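Local coordinates for endoglucanase family 5 (Clostridium acetobutylicum ATCC 824, PDB 6PZ7), which probably hydrolyses internal beta-glucosidic linkages of cellulose and related plant polysaccharides, as a broad-specificity endoglucanase of subfamily GH5_4, at residues H93-L98 / D136-F141; S187-V192 / D213-V218; P38-A43 / V86-Q91. All coordinates share one frame; numbering follows the deposited sequence.

Contact 1: residues H93-L98 / D136-F141; sequences HMYAIL and DSHLIF
Tyr95 and His138 meet ring to ring where two neighbouring parallel strands, 95-99 and 139-142, begin in the (beta/alpha)8 barrel; helix 111-132 makes the beta-alpha-beta crossover between them. The tight part lies further along the strands. Ala96 N donates to His138 O, Ile140 N to Ala96 O and Leu98 N to Ile140 O, each bond 2.9 Å long. Beyond this ladder both faces are apolar. Toward the surrounding helices, Leu139 holds CG anti to its backbone N (chi1 180°), which, with chi2 near 59°, brings CD1 across the strand gap, 3.9 Å from Ala96 CB and also close to Leu98 CB. The small methyl of Ala96 suits a place where Val89 of helix 76-91 also presses in. Inside the barrel, the beta-branched Ile97 and Ile140 fit the extended backbone and pack CG1 to CB. Ile140 CD1 reaches Tyr95 CD2 at 3.9 Å, and Met16 of helix 9-16 touches Tyr95, Ile97 and Ile140.

At the strand starts the packing gives way to water and polar groups. His138 CD2 sits 3.5 Å above the centre of one face of the Tyr95 ring; with the planes at 40°, the rings meet obliquely. Water 1 donates to Tyr95 OH (2.9 Å) and also bonds Ser137 OG, while Asp15 is the stronger partner of that hydroxyl. Asp136 OD1 accepts His138 N (2.9 Å), forming an Asx turn, and also His138 ND1 (3.2 Å), the carboxylate oxygen lying in the imidazole plane. One oxygen thus ties both the turn and the ring, helping to fix the imidazole's rotation over Tyr95; its negative charge would be expected to favour a proton on ND1 and perhaps to raise the basicity of His138.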
loop_
_atom_site.group_PDB
_atom_site.type_symbol
_atom_site.label_atom_id
_atom_site.label_comp_id
_atom_site.label_asym_id
_atom_site.label_seq_id
_atom_site.Cartn_x
_atom_site.Cartn_y
_atom_site.Cartn_z
ATOM N N HIS A 93 -13.104 13.952 0.035
ATOM C CA HIS A 93 -13.697 13.233 1.153
ATOM C C HIS A 93 -13.447 11.727 1.049
ATOM O O HIS A 93 -14.330 10.909 1.321
ATOM C CB HIS A 93 -15.172 13.598 1.329
ATOM C CG HIS A 93 -15.368 15.025 1.715
ATOM N ND1 HIS A 93 -14.959 15.535 2.925
ATOM C CD2 HIS A 93 -15.880 16.063 1.022
ATOM C CE1 HIS A 93 -15.276 16.823 2.984
ATOM N NE2 HIS A 93 -15.805 17.166 1.834
ATOM N N MET A 94 -12.245 11.345 0.643
ATOM C CA MET A 94 -11.752 9.979 0.678
ATOM C C MET A 94 -10.644 9.875 1.724
ATOM O O MET A 94 -10.060 10.875 2.160
ATOM C CB MET A 94 -11.214 9.565 -0.683
ATOM C CG MET A 94 -12.339 9.461 -1.719
ATOM S SD MET A 94 -11.837 8.749 -3.319
ATOM C CE MET A 94 -10.814 10.076 -3.959
ATOM N N TYR A 95 -10.358 8.642 2.126
ATOM C CA TYR A 95 -9.137 8.336 2.859
ATOM C C TYR A 95 -7.950 8.405 1.924
ATOM O O TYR A 95 -8.043 7.994 0.762
ATOM C CB TYR A 95 -9.207 6.920 3.485
ATOM C CG TYR A 95 -10.141 6.851 4.657
ATOM C CD1 TYR A 95 -11.509 6.622 4.483
ATOM C CD2 TYR A 95 -9.674 7.019 5.947
ATOM C CE1 TYR A 95 -12.369 6.578 5.566
ATOM C CE2 TYR A 95 -10.528 6.990 7.041
ATOM C CZ TYR A 95 -11.878 6.796 6.841
ATOM O OH TYR A 95 -12.695 6.783 7.962
ATOM N N ALA A 96 -6.828 8.929 2.432
ATOM C CA ALA A 96 -5.554 8.954 1.736
ATOM C C ALA A 96 -4.567 8.141 2.564
ATOM O O ALA A 96 -4.470 8.348 3.782
ATOM C CB ALA A 96 -5.034 10.388 1.578
ATOM N N ILE A 97 -3.821 7.233 1.930
ATOM C CA ILE A 97 -2.712 6.511 2.566
ATOM C C ILE A 97 -1.422 7.084 2.015
ATOM O O ILE A 97 -1.202 7.053 0.799
ATOM C CB ILE A 97 -2.782 4.986 2.317
ATOM C CG1 ILE A 97 -4.068 4.359 2.839
ATOM C CG2 ILE A 97 -1.538 4.318 2.962
ATOM C CD1 ILE A 97 -4.304 2.967 2.247
ATOM N N LEU A 98 -0.575 7.628 2.879
ATOM C CA LEU A 98 0.708 8.211 2.505
ATOM C C LEU A 98 1.803 7.325 3.075
ATOM O O LEU A 98 1.812 7.070 4.287
ATOM C CB LEU A 98 0.806 9.629 3.071
ATOM C CG LEU A 98 2.117 10.346 2.822
ATOM C CD1 LEU A 98 2.359 10.627 1.370
ATOM C CD2 LEU A 98 2.202 11.639 3.604
ATOM N N ASP A 136 -6.912 15.347 9.585
ATOM C CA ASP A 136 -7.771 14.494 10.416
ATOM C C ASP A 136 -7.517 13.018 10.101
ATOM O O ASP A 136 -6.592 12.659 9.374
ATOM C CB ASP A 136 -9.236 14.929 10.348
ATOM C CG ASP A 136 -9.914 14.631 9.056
ATOM O OD1 ASP A 136 -9.517 13.778 8.275
ATOM O OD2 ASP A 136 -10.939 15.354 8.800
ATOM N N SER A 137 -8.356 12.150 10.656
ATOM C CA SER A 137 -8.130 10.711 10.585
ATOM C C SER A 137 -8.345 10.130 9.210
ATOM O O SER A 137 -8.069 8.938 9.006
ATOM C CB SER A 137 -9.027 9.988 11.584
ATOM O OG SER A 137 -10.382 10.102 11.223
ATOM N N HIS A 138 -8.796 10.921 8.232
ATOM C CA HIS A 138 -8.844 10.431 6.859
ATOM C C HIS A 138 -7.468 10.306 6.228
ATOM O O HIS A 138 -7.343 9.656 5.189
ATOM C CB HIS A 138 -9.762 11.277 5.979
ATOM C CG HIS A 138 -11.202 11.096 6.330
ATOM N ND1 HIS A 138 -11.812 11.809 7.342
ATOM C CD2 HIS A 138 -12.124 10.223 5.865
ATOM C CE1 HIS A 138 -13.074 11.422 7.447
ATOM N NE2 HIS A 138 -13.284 10.452 6.576
ATOM N N LEU A 139 -6.429 10.924 6.789
ATOM C CA LEU A 139 -5.055 10.708 6.337
ATOM C C LEU A 139 -4.418 9.646 7.226
ATOM O O LEU A 139 -4.322 9.809 8.448
ATOM C CB LEU A 139 -4.231 11.997 6.385
ATOM C CG LEU A 139 -2.789 11.841 5.928
ATOM C CD1 LEU A 139 -2.660 11.322 4.504
ATOM C CD2 LEU A 139 -2.014 13.170 6.092
ATOM N N ILE A 140 -4.031 8.540 6.605
ATOM C CA ILE A 140 -3.384 7.391 7.238
ATOM C C ILE A 140 -1.933 7.372 6.779
ATOM O O ILE A 140 -1.651 7.598 5.584
ATOM C CB ILE A 140 -4.111 6.106 6.781
ATOM C CG1 ILE A 140 -5.565 6.115 7.311
ATOM C CG2 ILE A 140 -3.370 4.854 7.227
ATOM C CD1 ILE A 140 -6.447 5.045 6.720
ATOM N N PHE A 141 -1.005 7.127 7.707
ATOM C CA PHE A 141 0.393 6.933 7.358
ATOM C C PHE A 141 0.675 5.442 7.258
ATOM O O PHE A 141 0.221 4.676 8.103
ATOM C CB PHE A 141 1.348 7.551 8.398
ATOM C CG PHE A 141 1.323 9.055 8.502
ATOM C CD1 PHE A 141 0.832 9.872 7.519
ATOM C CD2 PHE A 141 1.822 9.645 9.637
ATOM C CE1 PHE A 141 0.828 11.259 7.681
ATOM C CE2 PHE A 141 1.796 11.015 9.820
ATOM C CZ PHE A 141 1.347 11.830 8.831
HETATM O O HOH W 1 -12.479 8.922 9.851
#

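Contact 2: residues S187-V192 / D213-V218; sequences SRFIMV and DKRVIV
Arg215 lays its aliphatic chain over Phe189 near the N-terminal ends of strands 190-193 and 216-221, neighbours in the parallel TIM barrel of this glycosidase; with helix 201-206 they form a beta-alpha-beta unit. The backbone bonds come first: Ile190 N donates to Arg215 O, Ile217 N to Ile190 O at 2.8 Å, and Val192 N to Ile217 O. The strands cross at -37°, a twist that helps the sheet close into a barrel.

Apolar contacts occupy both faces of the pair. On the outer one, under helix 161-180, Val192 CG2 meets Val216 CG1 at 3.5 Å, a close fit of compact beta-branched side chains lying nearly at right angles. Ile190 packs against Val216 on the same face. On the inner one, Met191, with CG anti to its carbonyl carbon, sets that atom 3.9 Å from Ile217 CB, and Ile217 CD1 comes up to Phe189 CB. Helix 9-16 touches Phe189 and Ile217 there, through Ser9 among others.

Polar grips secure the turn before strand 216-221. Asp213 OD1 accepts Arg215 N through its anti lone pair (2.8 Å), an Asx turn that suits aspartate, while its OD2 has a salt bridge to Arg179.

The last kind sets a methylene over an aromatic face. Arg215 CD stands 4.1 Å from the centroid of the Phe189 ring, 21° off the normal, a CH-pi contact; the same carbon closely approaches Ser187 O, at 3.1 Å. The chain, extended from CG to NE, then carries the guanidinium on past the ring. Arginine suits this half-exposed site because its methylenes can cover a ring while its charged end extends beyond. That guanidinium, turned 73° from the ring, has Lys214 CE over one face and Ser187 CB 3.9 Å above the other.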
loop_
_atom_site.group_PDB
_atom_site.type_symbol
_atom_site.label_atom_id
_atom_site.label_comp_id
_atom_site.label_asym_id
_atom_site.label_seq_id
_atom_site.Cartn_x
_atom_site.Cartn_y
_atom_site.Cartn_z
ATOM N N SER A 187 -3.042 10.527 17.430
ATOM C CA SER A 187 -4.144 9.587 17.277
ATOM C C SER A 187 -4.357 9.126 15.841
ATOM O O SER A 187 -5.379 8.484 15.557
ATOM C CB SER A 187 -5.437 10.189 17.827
ATOM O OG SER A 187 -5.683 11.424 17.198
ATOM N N ARG A 188 -3.455 9.469 14.928
ATOM C CA ARG A 188 -3.586 9.045 13.532
ATOM C C ARG A 188 -3.479 7.521 13.440
ATOM O O ARG A 188 -2.701 6.890 14.154
ATOM C CB ARG A 188 -2.490 9.703 12.687
ATOM C CG ARG A 188 -2.671 9.493 11.206
ATOM C CD ARG A 188 -1.726 10.312 10.316
ATOM N NE ARG A 188 -1.701 11.709 10.714
ATOM C CZ ARG A 188 -2.695 12.564 10.633
ATOM N NH1 ARG A 188 -3.833 12.245 10.035
ATOM N NH2 ARG A 188 -2.580 13.768 11.202
ATOM N N PHE A 189 -4.234 6.934 12.540
ATOM C CA PHE A 189 -4.102 5.512 12.213
ATOM C C PHE A 189 -2.892 5.290 11.317
ATOM O O PHE A 189 -2.595 6.093 10.429
ATOM C CB PHE A 189 -5.408 4.988 11.604
ATOM C CG PHE A 189 -6.536 5.020 12.582
ATOM C CD1 PHE A 189 -7.279 6.181 12.782
ATOM C CD2 PHE A 189 -6.771 3.946 13.439
ATOM C CE1 PHE A 189 -8.260 6.239 13.774
ATOM C CE2 PHE A 189 -7.772 4.010 14.399
ATOM C CZ PHE A 189 -8.490 5.157 14.564
ATOM N N ILE A 190 -2.183 4.199 11.597
ATOM C CA ILE A 190 -0.893 3.895 10.982
ATOM C C ILE A 190 -0.906 2.464 10.495
ATOM O O ILE A 190 -1.211 1.555 11.270
ATOM C CB ILE A 190 0.296 4.142 11.942
ATOM C CG1 ILE A 190 0.328 5.579 12.452
ATOM C CG2 ILE A 190 1.605 3.796 11.238
ATOM C CD1 ILE A 190 1.301 5.853 13.589
ATOM N N MET A 191 -0.553 2.261 9.231
ATOM C CA MET A 191 -0.370 0.932 8.660
ATOM C C MET A 191 1.097 0.527 8.735
ATOM O O MET A 191 1.989 1.326 8.426
ATOM C CB MET A 191 -0.829 0.904 7.199
ATOM C CG MET A 191 -2.330 0.907 7.053
ATOM S SD MET A 191 -2.957 1.309 5.391
ATOM C CE MET A 191 -2.200 0.018 4.424
ATOM N N VAL A 192 1.352 -0.729 9.123
ATOM C CA VAL A 192 2.713 -1.293 9.179
ATOM C C VAL A 192 2.730 -2.640 8.468
ATOM O O VAL A 192 1.815 -3.460 8.688
ATOM C CB VAL A 192 3.225 -1.462 10.621
ATOM C CG1 VAL A 192 3.244 -0.117 11.322
ATOM C CG2 VAL A 192 2.451 -2.516 11.446
ATOM N N ASP A 213 0.003 -0.755 19.840
ATOM C CA ASP A 213 -0.798 0.449 19.594
ATOM C C ASP A 213 -2.124 0.064 18.952
ATOM O O ASP A 213 -2.168 -0.573 17.898
ATOM C CB ASP A 213 0.054 1.327 18.687
ATOM C CG ASP A 213 -0.512 2.716 18.411
ATOM O OD1 ASP A 213 -1.728 2.859 18.181
ATOM O OD2 ASP A 213 0.298 3.657 18.425
ATOM N N LYS A 214 -3.228 0.497 19.588
ATOM C CA LYS A 214 -4.562 0.125 19.129
ATOM C C LYS A 214 -4.961 0.787 17.816
ATOM O O LYS A 214 -5.981 0.408 17.235
ATOM C CB LYS A 214 -5.623 0.442 20.194
ATOM C CG LYS A 214 -5.842 1.935 20.419
ATOM C CD LYS A 214 -6.893 2.204 21.514
ATOM C CE LYS A 214 -7.072 3.691 21.745
ATOM N NZ LYS A 214 -8.001 3.977 22.897
ATOM N N ARG A 215 -4.187 1.762 17.363
ATOM C CA ARG A 215 -4.469 2.473 16.128
ATOM C C ARG A 215 -3.548 2.062 14.991
ATOM O O ARG A 215 -3.424 2.790 13.995
ATOM C CB ARG A 215 -4.438 3.975 16.384
ATOM C CG ARG A 215 -5.588 4.428 17.277
ATOM C CD ARG A 215 -5.804 5.912 17.191
ATOM N NE ARG A 215 -6.902 6.381 18.042
ATOM C CZ ARG A 215 -6.762 6.708 19.311
ATOM N NH1 ARG A 215 -5.581 6.617 19.907
ATOM N NH2 ARG A 215 -7.824 7.134 19.992
ATOM N N VAL A 216 -2.897 0.910 15.114
ATOM C CA VAL A 216 -2.073 0.339 14.057
ATOM C C VAL A 216 -2.819 -0.755 13.317
ATOM O O VAL A 216 -3.471 -1.612 13.942
ATOM C CB VAL A 216 -0.717 -0.146 14.606
ATOM C CG1 VAL A 216 0.030 -1.005 13.556
ATOM C CG2 VAL A 216 0.141 1.032 15.016
ATOM N N ILE A 217 -2.758 -0.697 11.992
ATOM C CA ILE A 217 -3.377 -1.633 11.063
ATOM C C ILE A 217 -2.260 -2.384 10.345
ATOM O O ILE A 217 -1.246 -1.770 9.992
ATOM C CB ILE A 217 -4.204 -0.809 10.064
ATOM C CG1 ILE A 217 -5.361 -0.089 10.744
ATOM C CG2 ILE A 217 -4.708 -1.675 8.895
ATOM C CD1 ILE A 217 -5.898 1.134 9.978
ATOM N N VAL A 218 -2.450 -3.663 10.070
ATOM C CA VAL A 218 -1.453 -4.432 9.316
ATOM C C VAL A 218 -1.631 -4.186 7.826
ATOM O O VAL A 218 -2.764 -4.256 7.313
ATOM C CB VAL A 218 -1.563 -5.928 9.663
ATOM C CG1 VAL A 218 -0.638 -6.765 8.792
ATOM C CG2 VAL A 218 -1.245 -6.147 11.127
#

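Contact 3: residues P38-A43 / V86-Q91; sequences PKTTKA and VNYVIQ
Tyr88 turns one ring face flat against the backbone of Thr41 and Lys42, a contact of ring with peptide. Lys42 N lies 3.7 Å above the plane over the ring centre, and Thr41 C is displaced toward the rim. The ring gets there because CG stands anti to the carbonyl carbon of Tyr88 (chi1 -61°), which directs it from helix 76-91 across to the other segment. Tyrosine suits the place, since a broad flat surface can cover a peptide while the hydroxyl runs on to polar partners. Tyr88 OH lies 3.4 Å from Thr40 O, at most a weak hydrogen bond. Arg81 is the stronger partner: its NH1 bonds Tyr88 OH and its NH2 bonds Thr40 O, so a single guanidinium links the ring tip to the carbonyl.

Thr40 approaches the same ring obliquely with its methyl, CG2 being 4.1 Å from Tyr88 CE2, while its OG1 turns to Glu32. In the TIM barrel these segments belong to the outer layer: the loop before helix 42-51 and its first residue, Lys42, rest against the C-terminal part of helix 76-91, with Tyr88 also on Ile45. Thr41 is the N-cap, its OG1 bonding Met44 N, a role for which a short hydroxyl side chain is well fitted.

Lys42 CB stands over the same ring face toward its rim, 3.9 Å from Tyr88 CD1, and CD passes on toward the backbone of Tyr88. The far end of the lysine is less certain, being modelled in two conformers. In one of them the bent chain carries CE to 3.8 Å from Gln91 OE1; NZ then has salt bridges to Asp92 and Asp46, and water 2 accepts from it at 2.8 Å and donates to Gln91 O at 3.0 Å.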
loop_
_atom_site.group_PDB
_atom_site.type_symbol
_atom_site.label_atom_id
_atom_site.label_comp_id
_atom_site.label_asym_id
_atom_site.label_seq_id
_atom_site.Cartn_x
_atom_site.Cartn_y
_atom_site.Cartn_z
ATOM N N PRO A 38 1.297 10.888 -16.622
ATOM C CA PRO A 38 1.165 12.349 -16.661
ATOM C C PRO A 38 1.179 12.887 -15.233
ATOM O O PRO A 38 0.919 12.169 -14.253
ATOM C CB PRO A 38 -0.223 12.532 -17.295
ATOM C CG PRO A 38 -0.997 11.300 -16.887
ATOM C CD PRO A 38 0.023 10.204 -16.940
ATOM N N LYS A 39 1.471 14.169 -15.083
ATOM C CA LYS A 39 1.341 14.801 -13.772
ATOM C C LYS A 39 -0.096 14.642 -13.271
ATOM O O LYS A 39 -1.060 14.883 -14.004
ATOM C CB LYS A 39 1.737 16.272 -13.880
ATOM C CG LYS A 39 1.746 16.994 -12.546
ATOM C CD LYS A 39 2.295 18.396 -12.694
ATOM C CE LYS A 39 2.228 19.137 -11.360
ATOM N NZ LYS A 39 2.839 20.514 -11.436
ATOM N N THR A 40 -0.250 14.233 -12.024
ATOM C CA THR A 40 -1.581 13.965 -11.487
ATOM C C THR A 40 -2.384 15.253 -11.371
ATOM O O THR A 40 -1.851 16.295 -10.996
ATOM C CB THR A 40 -1.459 13.322 -10.115
ATOM O OG1 THR A 40 -0.576 12.201 -10.180
ATOM C CG2 THR A 40 -2.792 12.839 -9.574
ATOM N N THR A 41 -3.669 15.169 -11.700
ATOM C CA THR A 41 -4.592 16.286 -11.582
ATOM C C THR A 41 -5.756 15.930 -10.657
ATOM O O THR A 41 -6.089 14.755 -10.433
ATOM C CB THR A 41 -5.178 16.683 -12.938
ATOM O OG1 THR A 41 -5.960 15.584 -13.402
ATOM C CG2 THR A 41 -4.108 17.017 -13.949
ATOM N N LYS A 42 -6.393 16.979 -10.152
ATOM C CA LYS A 42 -7.610 16.814 -9.372
ATOM C C LYS A 42 -8.661 16.041 -10.159
ATOM O O LYS A 42 -9.381 15.199 -9.606
ATOM C CB LYS A 42 -8.132 18.197 -8.979
ATOM C CG LYS A 42 -9.464 18.243 -8.264
ATOM C CD LYS A 42 -9.411 17.446 -6.980
ATOM C CE LYS A 42 -10.328 18.082 -5.905
ATOM N NZ LYS A 42 -11.784 18.056 -6.280
ATOM N N ALA A 43 -8.755 16.305 -11.460
ATOM C CA ALA A 43 -9.771 15.642 -12.276
ATOM C C ALA A 43 -9.572 14.126 -12.312
ATOM O O ALA A 43 -10.540 13.362 -12.361
ATOM C CB ALA A 43 -9.765 16.201 -13.687
ATOM N N VAL A 86 -2.052 14.701 -1.908
ATOM C CA VAL A 86 -2.840 14.367 -0.728
ATOM C C VAL A 86 -4.109 15.202 -0.690
ATOM O O VAL A 86 -5.200 14.683 -0.421
ATOM C CB VAL A 86 -2.001 14.543 0.543
ATOM C CG1 VAL A 86 -2.865 14.532 1.788
ATOM C CG2 VAL A 86 -0.936 13.491 0.605
ATOM N N ASN A 87 -4.001 16.506 -0.954
ATOM C CA ASN A 87 -5.173 17.369 -0.924
ATOM C C ASN A 87 -6.200 17.005 -1.973
ATOM O O ASN A 87 -7.397 17.157 -1.706
ATOM C CB ASN A 87 -4.798 18.853 -0.986
ATOM C CG ASN A 87 -4.384 19.401 0.367
ATOM O OD1 ASN A 87 -4.579 18.747 1.406
ATOM N ND2 ASN A 87 -3.835 20.609 0.369
ATOM N N TYR A 88 -5.807 16.567 -3.175
ATOM C CA TYR A 88 -6.817 16.136 -4.145
ATOM C C TYR A 88 -7.727 15.095 -3.498
ATOM O O TYR A 88 -8.949 15.102 -3.679
ATOM C CB TYR A 88 -6.173 15.521 -5.407
ATOM C CG TYR A 88 -5.264 16.373 -6.255
ATOM C CD1 TYR A 88 -5.363 17.741 -6.335
ATOM C CD2 TYR A 88 -4.281 15.754 -7.020
ATOM C CE1 TYR A 88 -4.492 18.472 -7.125
ATOM C CE2 TYR A 88 -3.410 16.466 -7.797
ATOM C CZ TYR A 88 -3.522 17.840 -7.858
ATOM O OH TYR A 88 -2.628 18.553 -8.643
ATOM N N VAL A 89 -7.104 14.113 -2.834
ATOM C CA VAL A 89 -7.826 12.994 -2.238
ATOM C C VAL A 89 -8.680 13.463 -1.053
ATOM O O VAL A 89 -9.884 13.157 -0.939
ATOM C CB VAL A 89 -6.827 11.892 -1.827
ATOM C CG1 VAL A 89 -7.552 10.758 -1.118
ATOM C CG2 VAL A 89 -6.085 11.355 -3.046
ATOM N N ILE A 90 -8.066 14.218 -0.134
ATOM C CA ILE A 90 -8.754 14.669 1.073
ATOM C C ILE A 90 -9.904 15.582 0.711
ATOM O O ILE A 90 -10.983 15.502 1.325
ATOM C CB ILE A 90 -7.750 15.316 2.053
ATOM C CG1 ILE A 90 -6.727 14.269 2.586
ATOM C CG2 ILE A 90 -8.449 16.046 3.183
ATOM C CD1 ILE A 90 -7.308 13.194 3.453
ATOM N N GLN A 91 -9.705 16.492 -0.250
ATOM C CA GLN A 91 -10.773 17.397 -0.671
ATOM C C GLN A 91 -11.940 16.665 -1.325
ATOM O O GLN A 91 -13.043 17.230 -1.405
ATOM C CB GLN A 91 -10.218 18.432 -1.661
ATOM C CG GLN A 91 -9.318 19.441 -1.018
ATOM C CD GLN A 91 -8.544 20.293 -1.986
ATOM O OE1 GLN A 91 -8.618 20.109 -3.211
ATOM N NE2 GLN A 91 -7.772 21.232 -1.467
HETATM O O HOH W 2 -13.301 18.704 -3.986
#

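In the fold
Contacts 1 and 2 are buried and belong to the same closed sheet: strands 139-142 and 190-193 are neighbours, and Phe141 O probably accepts from Met191 N at 2.8 Å. Arg188 adds a second tie, with NH1 bonding Leu139 O. Both rely on parallel backbone bonds and aliphatic packing, with an Asx turn made by an aspartate ahead of the second strand. Contact 3, at the surface, joins the start of helix 42-51 to the C-terminal part of helix 76-91 through one aromatic face, charged groups and water. It still touches contact 1, for Val89 lies on Ala96 on the far side of helix 76-91. Contacts 2 and 3 do not touch, their nearest atoms being about 8 Å apart.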